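PDB 1PQ4: periplasmic binding protein component of an ABC type zinc uptake transporter from Synechocystis sp., which probably captures zinc ions in the periplasm and delivers them to an ABC-type uptake transporter. Local coordinates for residues Ile58-Glu63 with Asp81-Ile86. Sequence-based numbering, arbitrary orientation.
Sequences IGLGFE and DSAQGI
The methyl of Ala83 overlaps the backbone of the facing loop at Ile58 and Gly59, its CB lying 3.3 Å from Ile58 O and 3.8 Å from Leu60 CG. The chi1 of Leu60 (-64°), with CG anti to the carbonyl carbon, carries that CG to the Ala83 methyl. Gly59, between Ile58 and Leu60 in the chain, allows the close approach: a CB modelled there would collide with both Asp81 OD1 and Ala83 CB, and the backbone angles of Gly59 would jam it against the preceding carbonyl O, which alone calls for glycine.

A water-mediated link lies beside this contact. One water accepts from Leu60 N at 2.8 Å and donates to Asp81 OD2 at 3.2 Å, bridging the loops. The other carboxylate oxygen, Asp81 OD1, accepts from Ala83 N at 3.1 Å, with the N-H arriving 45° out of the carboxylate plane; this is an Asx turn, and it helps hold the carboxylate beside Gly59. An alanine in place of Asp81 would probably leave the bridging water without its acceptor and Ala83 N without its side-chain partner, freeing the turn to shift. Ser82 OG passes 3.6 Å from Ile58 O, but its hydrogen bond goes to Leu57 O.

Glu63 braces the first loop from within. Each through its syn lone pair, Glu63 OE2 accepts from Ile58 N at 2.6 Å and Glu63 OE1 from Gly59 N, while OE2 also bonds Ser8 OG. The contact joins loops at the C-terminal ends of neighbouring strands 54-57 and 78-81 in the four-stranded parallel sheet. There the loops of an alpha/beta lobe gather around a site, as in metal-binding proteins of the solute-binding protein 9 family, here with the side chain of Ile58 about 10 Å from the zinc ion bound by His37, His133 and His197.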
ATOM      1  N   ILE A  58       7.622  -3.015   5.758  1.00 12.87           N
ATOM      2  CA  ILE A  58       6.189  -2.788   5.878  1.00 15.76           C
ATOM      3  C   ILE A  58       5.809  -3.656   7.111  1.00 17.24           C
ATOM      4  O   ILE A  58       4.978  -3.286   7.944  1.00 16.57           O
ATOM      5  CB  ILE A  58       5.457  -3.334   4.628  1.00 13.78           C
ATOM      6  CG1 ILE A  58       5.643  -2.356   3.441  1.00 15.04           C
ATOM      7  CG2 ILE A  58       4.000  -3.611   4.950  1.00 12.52           C
ATOM      8  CD1 ILE A  58       6.989  -2.400   2.822  1.00 28.05           C
ATOM      9  N   GLY A  59       6.426  -4.834   7.219  1.00 19.40           N
ATOM     10  CA  GLY A  59       6.115  -5.703   8.350  1.00 19.23           C
ATOM     11  C   GLY A  59       4.962  -6.644   8.048  1.00 18.68           C
ATOM     12  O   GLY A  59       4.573  -6.819   6.894  1.00 18.40           O
ATOM     13  N   LEU A  60       4.404  -7.227   9.095  1.00 14.66           N
ATOM     14  CA  LEU A  60       3.292  -8.166   8.988  1.00 18.49           C
ATOM     15  C   LEU A  60       3.561  -9.285   8.019  1.00 18.34           C
ATOM     16  O   LEU A  60       2.652  -9.788   7.371  1.00 21.87           O
ATOM     17  CB  LEU A  60       1.978  -7.423   8.612  1.00 19.39           C
ATOM     18  CG  LEU A  60       1.523  -6.430   9.692  1.00 18.72           C
ATOM     19  CD1 LEU A  60       0.326  -5.600   9.215  1.00 16.44           C
ATOM     20  CD2 LEU A  60       1.130  -7.227  10.984  1.00 20.82           C
ATOM     21  N   GLY A  61       4.813  -9.689   7.911  1.00 19.06           N
ATOM     22  CA  GLY A  61       5.129 -10.759   6.982  1.00 16.27           C
ATOM     23  C   GLY A  61       5.316 -10.346   5.540  1.00 23.03           C
ATOM     24  O   GLY A  61       5.682 -11.161   4.695  1.00 20.68           O
ATOM     25  N   PHE A  62       5.074  -9.085   5.227  1.00 17.48           N
ATOM     26  CA  PHE A  62       5.233  -8.650   3.819  1.00 17.96           C
ATOM     27  C   PHE A  62       6.587  -9.040   3.197  1.00 19.26           C
ATOM     28  O   PHE A  62       6.655  -9.453   2.044  1.00 22.18           O
ATOM     29  CB  PHE A  62       5.084  -7.136   3.743  1.00 15.14           C
ATOM     30  CG  PHE A  62       5.031  -6.615   2.345  1.00 15.93           C
ATOM     31  CD1 PHE A  62       3.921  -6.873   1.551  1.00 19.21           C
ATOM     32  CD2 PHE A  62       6.022  -5.798   1.860  1.00 21.00           C
ATOM     33  CE1 PHE A  62       3.786  -6.291   0.276  1.00 24.18           C
ATOM     34  CE2 PHE A  62       5.907  -5.210   0.579  1.00 25.41           C
ATOM     35  CZ  PHE A  62       4.781  -5.454  -0.202  1.00 22.24           C
ATOM     36  N   GLU A  63       7.655  -8.877   3.963  1.00 16.84           N
ATOM     37  CA  GLU A  63       9.021  -9.147   3.516  1.00 19.44           C
ATOM     38  C   GLU A  63       9.560 -10.547   3.869  1.00 25.56           C
ATOM     39  O   GLU A  63      10.725 -10.850   3.585  1.00 27.21           O
ATOM     40  CB  GLU A  63       9.971  -8.124   4.134  1.00 16.51           C
ATOM     41  CG  GLU A  63       9.850  -6.668   3.597  1.00 15.92           C
ATOM     42  CD  GLU A  63       8.887  -5.798   4.376  1.00 15.88           C
ATOM     43  OE1 GLU A  63       8.319  -6.269   5.385  1.00 15.16           O
ATOM     44  OE2 GLU A  63       8.707  -4.613   3.987  1.00 15.92           O
ATOM     45  N   ASP A  81      10.731  -2.032  11.862  1.00 14.01           N
ATOM     46  CA  ASP A  81       9.447  -2.675  11.629  1.00 17.00           C
ATOM     47  C   ASP A  81       8.351  -1.617  11.721  1.00 17.99           C
ATOM     48  O   ASP A  81       7.915  -1.241  12.819  1.00 21.05           O
ATOM     49  CB  ASP A  81       9.241  -3.760  12.666  1.00 21.61           C
ATOM     50  CG  ASP A  81       7.889  -4.433  12.544  1.00 31.40           C
ATOM     51  OD1 ASP A  81       7.103  -4.108  11.619  1.00 25.00           O
ATOM     52  OD2 ASP A  81       7.618  -5.292  13.403  1.00 38.24           O
ATOM     53  N   SER A  82       7.880  -1.128  10.575  1.00 16.94           N
ATOM     54  CA  SER A  82       6.907  -0.039  10.653  1.00 16.88           C
ATOM     55  C   SER A  82       5.517  -0.425  11.081  1.00 15.31           C
ATOM     56  O   SER A  82       4.708   0.450  11.384  1.00 18.16           O
ATOM     57  CB  SER A  82       6.876   0.765   9.339  1.00 21.11           C
ATOM     58  OG  SER A  82       6.147   0.078   8.377  1.00 18.89           O
ATOM     59  N   ALA A  83       5.234  -1.725  11.160  1.00 14.94           N
ATOM     60  CA  ALA A  83       3.919  -2.167  11.573  1.00 15.89           C
ATOM     61  C   ALA A  83       3.791  -2.309  13.106  1.00 17.76           C
ATOM     62  O   ALA A  83       2.733  -2.735  13.597  1.00 19.01           O
ATOM     63  CB  ALA A  83       3.581  -3.501  10.926  1.00 15.57           C
ATOM     64  N   GLN A  84       4.822  -1.935  13.857  1.00 17.89           N
ATOM     65  CA  GLN A  84       4.711  -2.117  15.321  1.00 20.51           C
ATOM     66  C   GLN A  84       3.470  -1.506  15.954  1.00 20.45           C
ATOM     67  O   GLN A  84       3.117  -0.345  15.710  1.00 18.09           O
ATOM     68  CB  GLN A  84       5.974  -1.633  16.067  1.00 25.05           C
ATOM     69  CG  GLN A  84       6.363  -0.194  15.957  1.00 46.72           C
ATOM     70  CD  GLN A  84       7.527   0.193  16.915  1.00 57.22           C
ATOM     71  OE1 GLN A  84       8.517  -0.551  17.057  1.00 57.38           O
ATOM     72  NE2 GLN A  84       7.406   1.374  17.559  1.00 57.15           N
ATOM     73  N   GLY A  85       2.769  -2.334  16.730  1.00 16.36           N
ATOM     74  CA  GLY A  85       1.617  -1.859  17.463  1.00 18.67           C
ATOM     75  C   GLY A  85       0.329  -1.893  16.691  1.00 18.09           C
ATOM     76  O   GLY A  85      -0.724  -1.646  17.249  1.00 21.23           O
ATOM     77  N   ILE A  86       0.373  -2.250  15.407  1.00 20.12           N
ATOM     78  CA  ILE A  86      -0.850  -2.241  14.613  1.00 17.19           C
ATOM     79  C   ILE A  86      -1.592  -3.571  14.624  1.00 16.87           C
ATOM     80  O   ILE A  86      -0.993  -4.625  14.382  1.00 19.49           O
ATOM     81  CB  ILE A  86      -0.499  -1.858  13.114  1.00 16.21           C
ATOM     82  CG1 ILE A  86      -0.045  -0.391  13.067  1.00 19.57           C
ATOM     83  CG2 ILE A  86      -1.668  -2.164  12.200  1.00 21.64           C
ATOM     84  CD1 ILE A  86       1.395  -0.178  13.447  1.00 28.05           C
TER
HETATM   85  O   HOH W   1       5.365  -6.818  11.705  1.00 23.70           O